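PDB 3LXZ: glutathione S-transferase family protein from Pseudomonas putida, which probably conjugates reduced glutathione to a wide range of hydrophobic electrophiles of foreign or cellular origin, as a glutathione transferase. Local coordinates for residues P196-P199 / R200-A203; F85-A88 / K89-L93. All blocks are in the same frame, centred on the assembly; numbering follows the deposited sequence.

Contact 1. Residues P196-P199 / R200-A203; sequences PHMP and RILA
Met198, deposited as selenomethionine, lays its CG against the end of Leu202 one helical turn on. Met198 CG is 3.9 Å from Leu202 CD1, and the two side chains cross at a slant. CG of Met198 stands anti to the backbone N (chi1 -166°). The bend at chi2 (64°) then brings Met198 SE to 4.4 Å from Ile201 CG2. This is a loose apolar touch. Both Met198 and Ile201 are buried, and both also rest on Phe161 of helix 154-174. Met198 reaches Leu19 of helix 12-23 as well, and Ile201 reaches Asn15 there.

The backbone forms the first turn of helix 198-218. Ile201 N donates to His197 O over 3.2 Å. Leu202 N donates to Met198 O at 2.9 Å. Ala203 N donates to Pro199 O, also at 2.9 Å. Pro199 has no N-H to give, which suits a place in the first turn, where such groups lack a helical acceptor. Arg200 N is held by a water: it donates to the water oxygen over 2.8 Å, and the same water donates to Pro196 O at 2.9 Å.

The guanidinium of Arg200 is bound outside the turn, in salt bridges to Asp204 and Glu30. The chemistry is thus divided. Met198 and Ile201 pack inward against helices 12-23 and 154-174, while a bridging water links the preceding loop to the helix start.

Contact 2. Residues F85-A88 / K89-L93; sequences FGQA and KVREL
Apolar contact joins Phe85 and Lys89, which run side by side. Lys89 CG lies 3.4 Å from Phe85 CE2, approaching the ring obliquely. Chi1 sets this CG there, anti to the carbonyl carbon (-77°). Lys89 CD also touches the ring before the chain bends toward Glu92 at chi3. Leu60 of the second subunit packs on Phe85, Ala88 and Lys89.

In a salt bridge, Lys89 NZ donates to the syn lone pair of Glu92 OE1 over 2.8 Å. Asn140 binds both NZ and OE1, and Glu92 OE2 bonds to Ser61 of the second subunit. A methionine in place of Lys89 would probably leave Glu92 without its positive mate and Asn140 OD1 without this donor.

A water links Gln87 and Arg91: it donates to Gln87 OE1 at 2.6 Å and accepts from Arg91 NH2 at 3.0 Å, in the guanidinium plane. The amide and guanidinium planes stand 80° apart. Gln87 NE2 binds Pro81 O, and Arg91 NE pairs with Asp68.

Four i to i+4 backbone bonds join the segments, the shortest from Glu92 N to Ala88 O at 2.7 Å. The chemistry implies a helix start tied by polar and apolar groups alike to the dimer partner.

How the contacts relate
Contact 2 comes first along the chain, near the start of helix 84-106. Contact 1 follows much later, where helix 198-218, the last of the chain, begins. Their centres are 27 Å apart and their nearest atoms about 16 Å apart, so they do not touch. Both lie in the helical C-terminal domain of the glutathione transferase fold, and side chains of both reach helix 154-174. They mark the starts of the domain's first and last helices. Both helix starts meet thioredoxin-like domains. Contact 1 does so within its own chain, through helix 12-23, while contact 2 does so both in its own chain and in the second subunit.

Contact 1. Residues P196-P199 / R200-A203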
loop_
_atom_site.group_PDB
_atom_site.type_symbol
_atom_site.label_atom_id
_atom_site.label_comp_id
_atom_site.label_asym_id
_atom_site.label_seq_id
_atom_site.Cartn_x
_atom_site.Cartn_y
_atom_site.Cartn_z
ATOM N N PRO A 196 3.390 1.378 27.456
ATOM C CA PRO A 196 2.621 2.088 28.490
ATOM C C PRO A 196 1.287 2.669 28.014
ATOM O O PRO A 196 0.424 2.951 28.838
ATOM C CB PRO A 196 3.557 3.234 28.922
ATOM C CG PRO A 196 4.716 3.210 27.991
ATOM C CD PRO A 196 4.784 1.849 27.377
ATOM N N HIS A 197 1.129 2.845 26.699
ATOM C CA HIS A 197 -0.102 3.421 26.149
ATOM C C HIS A 197 -1.097 2.351 25.729
ATOM O O HIS A 197 -2.245 2.666 25.403
ATOM C CB HIS A 197 0.216 4.385 24.982
ATOM C CG HIS A 197 1.204 5.457 25.339
ATOM N ND1 HIS A 197 0.863 6.562 26.092
ATOM C CD2 HIS A 197 2.520 5.595 25.049
ATOM C CE1 HIS A 197 1.930 7.330 26.252
ATOM N NE2 HIS A 197 2.948 6.762 25.636
HETATM N N MSE A 198 -0.670 1.085 25.769
HETATM C CA MSE A 198 -1.519 -0.001 25.333
HETATM C C MSE A 198 -2.758 -0.168 26.228
HETATM O O MSE A 198 -3.854 -0.383 25.694
HETATM C CB MSE A 198 -0.721 -1.307 25.169
HETATM C CG MSE A 198 -1.418 -2.385 24.427
HETATM SE SE MSE A 198 -1.781 -1.875 22.542
HETATM C CE MSE A 198 -0.020 -1.354 22.025
ATOM N N PRO A 199 -2.609 -0.061 27.580
ATOM C CA PRO A 199 -3.846 -0.203 28.369
ATOM C C PRO A 199 -4.981 0.753 27.928
ATOM O O PRO A 199 -6.128 0.314 27.807
ATOM C CB PRO A 199 -3.380 0.077 29.818
ATOM C CG PRO A 199 -1.923 -0.397 29.827
ATOM C CD PRO A 199 -1.397 -0.067 28.427
ATOM N N ARG A 200 -4.655 2.021 27.672
ATOM C CA ARG A 200 -5.616 3.008 27.179
ATOM C C ARG A 200 -6.223 2.627 25.809
ATOM O O ARG A 200 -7.429 2.724 25.610
ATOM C CB ARG A 200 -4.958 4.382 27.119
ATOM C CG ARG A 200 -5.485 5.324 26.048
ATOM C CD ARG A 200 -6.508 6.304 26.583
ATOM N NE ARG A 200 -7.107 7.082 25.489
ATOM C CZ ARG A 200 -6.721 8.305 25.107
ATOM N NH1 ARG A 200 -5.724 8.945 25.726
ATOM N NH2 ARG A 200 -7.348 8.898 24.089
ATOM N N ILE A 201 -5.391 2.150 24.891
ATOM C CA ILE A 201 -5.892 1.697 23.603
ATOM C C ILE A 201 -6.861 0.539 23.738
ATOM O O ILE A 201 -7.929 0.531 23.124
ATOM C CB ILE A 201 -4.741 1.379 22.638
ATOM C CG1 ILE A 201 -4.194 2.699 22.124
ATOM C CG2 ILE A 201 -5.260 0.563 21.468
ATOM C CD1 ILE A 201 -2.747 2.628 21.667
ATOM N N LEU A 202 -6.509 -0.440 24.557
ATOM C CA LEU A 202 -7.351 -1.592 24.696
ATOM C C LEU A 202 -8.632 -1.315 25.493
ATOM O O LEU A 202 -9.675 -1.911 25.225
ATOM C CB LEU A 202 -6.578 -2.773 25.281
ATOM C CG LEU A 202 -5.359 -3.224 24.466
ATOM C CD1 LEU A 202 -4.691 -4.357 25.214
ATOM C CD2 LEU A 202 -5.792 -3.668 23.050
ATOM N N ALA A 203 -8.543 -0.398 26.455
ATOM C CA ALA A 203 -9.695 0.021 27.264
ATOM C C ALA A 203 -10.712 0.764 26.380
ATOM O O ALA A 203 -11.927 0.478 26.435
ATOM C CB ALA A 203 -9.239 0.917 28.459
HETATM O O HOH W 1 -2.421 3.347 28.724
#

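Contact 2. Residues F85-A88 / K89-L93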
loop_
_atom_site.group_PDB
_atom_site.type_symbol
_atom_site.label_atom_id
_atom_site.label_comp_id
_atom_site.label_asym_id
_atom_site.label_seq_id
_atom_site.Cartn_x
_atom_site.Cartn_y
_atom_site.Cartn_z
ATOM N N PHE A 85 18.308 5.615 3.922
ATOM C CA PHE A 85 18.100 4.216 3.578
ATOM C C PHE A 85 17.332 3.488 4.694
ATOM O O PHE A 85 16.363 2.745 4.426
ATOM C CB PHE A 85 19.419 3.509 3.200
ATOM C CG PHE A 85 19.237 2.073 2.792
ATOM C CD1 PHE A 85 18.956 1.759 1.461
ATOM C CD2 PHE A 85 19.338 1.051 3.725
ATOM C CE1 PHE A 85 18.753 0.399 1.066
ATOM C CE2 PHE A 85 19.165 -0.293 3.350
ATOM C CZ PHE A 85 18.871 -0.610 2.016
ATOM N N GLY A 86 17.725 3.724 5.935
ATOM C CA GLY A 86 17.000 3.177 7.089
ATOM C C GLY A 86 15.521 3.544 7.146
ATOM O O GLY A 86 14.670 2.666 7.437
ATOM N N GLN A 87 15.200 4.818 6.858
ATOM C CA GLN A 87 13.785 5.235 6.745
ATOM C C GLN A 87 13.019 4.455 5.673
ATOM O O GLN A 87 11.892 4.013 5.906
ATOM C CB GLN A 87 13.655 6.734 6.528
ATOM C CG GLN A 87 14.348 7.560 7.623
ATOM C CD GLN A 87 13.991 9.025 7.536
ATOM O OE1 GLN A 87 13.403 9.476 6.547
ATOM N NE2 GLN A 87 14.319 9.776 8.578
ATOM N N ALA A 88 13.636 4.285 4.499
ATOM C CA ALA A 88 12.989 3.531 3.432
ATOM C C ALA A 88 12.825 2.072 3.823
ATOM O O ALA A 88 11.793 1.469 3.509
ATOM C CB ALA A 88 13.769 3.675 2.096
ATOM N N LYS A 89 13.780 1.518 4.577
ATOM C CA LYS A 89 13.657 0.136 5.052
ATOM C C LYS A 89 12.496 -0.024 6.036
ATOM O O LYS A 89 11.765 -1.009 5.955
ATOM C CB LYS A 89 14.971 -0.373 5.678
ATOM C CG LYS A 89 16.026 -0.739 4.645
ATOM C CD LYS A 89 15.569 -1.902 3.718
ATOM C CE LYS A 89 15.367 -3.184 4.468
ATOM N NZ LYS A 89 15.367 -4.361 3.525
ATOM N N VAL A 90 12.293 0.957 6.912
ATOM C CA VAL A 90 11.090 0.954 7.791
ATOM C C VAL A 90 9.839 0.960 6.932
ATOM O O VAL A 90 8.896 0.169 7.152
ATOM C CB VAL A 90 11.045 2.164 8.697
ATOM C CG1 VAL A 90 9.657 2.294 9.389
ATOM C CG2 VAL A 90 12.139 2.040 9.756
ATOM N N ARG A 91 9.817 1.863 5.952
ATOM C CA ARG A 91 8.640 1.973 5.078
ATOM C C ARG A 91 8.376 0.744 4.222
ATOM O O ARG A 91 7.211 0.383 4.000
ATOM C CB ARG A 91 8.712 3.233 4.240
ATOM C CG ARG A 91 8.533 4.476 5.123
ATOM C CD ARG A 91 8.884 5.763 4.418
ATOM N NE ARG A 91 8.528 6.900 5.243
ATOM C CZ ARG A 91 9.346 7.909 5.557
ATOM N NH1 ARG A 91 10.585 7.952 5.105
ATOM N NH2 ARG A 91 8.904 8.882 6.336
ATOM N N GLU A 92 9.445 0.122 3.720
ATOM C CA GLU A 92 9.339 -1.197 3.039
ATOM C C GLU A 92 8.700 -2.267 3.946
ATOM O O GLU A 92 7.734 -2.947 3.569
ATOM C CB GLU A 92 10.700 -1.650 2.510
ATOM C CG GLU A 92 10.674 -2.951 1.721
ATOM C CD GLU A 92 12.064 -3.563 1.587
ATOM O OE1 GLU A 92 12.832 -3.570 2.593
ATOM O OE2 GLU A 92 12.396 -4.047 0.473
ATOM N N LEU A 93 9.236 -2.426 5.151
ATOM C CA LEU A 93 8.625 -3.339 6.107
ATOM C C LEU A 93 7.162 -3.019 6.479
ATOM O O LEU A 93 6.298 -3.928 6.515
ATOM C CB LEU A 93 9.509 -3.407 7.377
ATOM C CG LEU A 93 10.803 -4.210 7.144
ATOM C CD1 LEU A 93 11.866 -3.871 8.217
ATOM C CD2 LEU A 93 10.575 -5.722 7.120
HETATM O O HOH W 2 11.176 10.883 6.345
#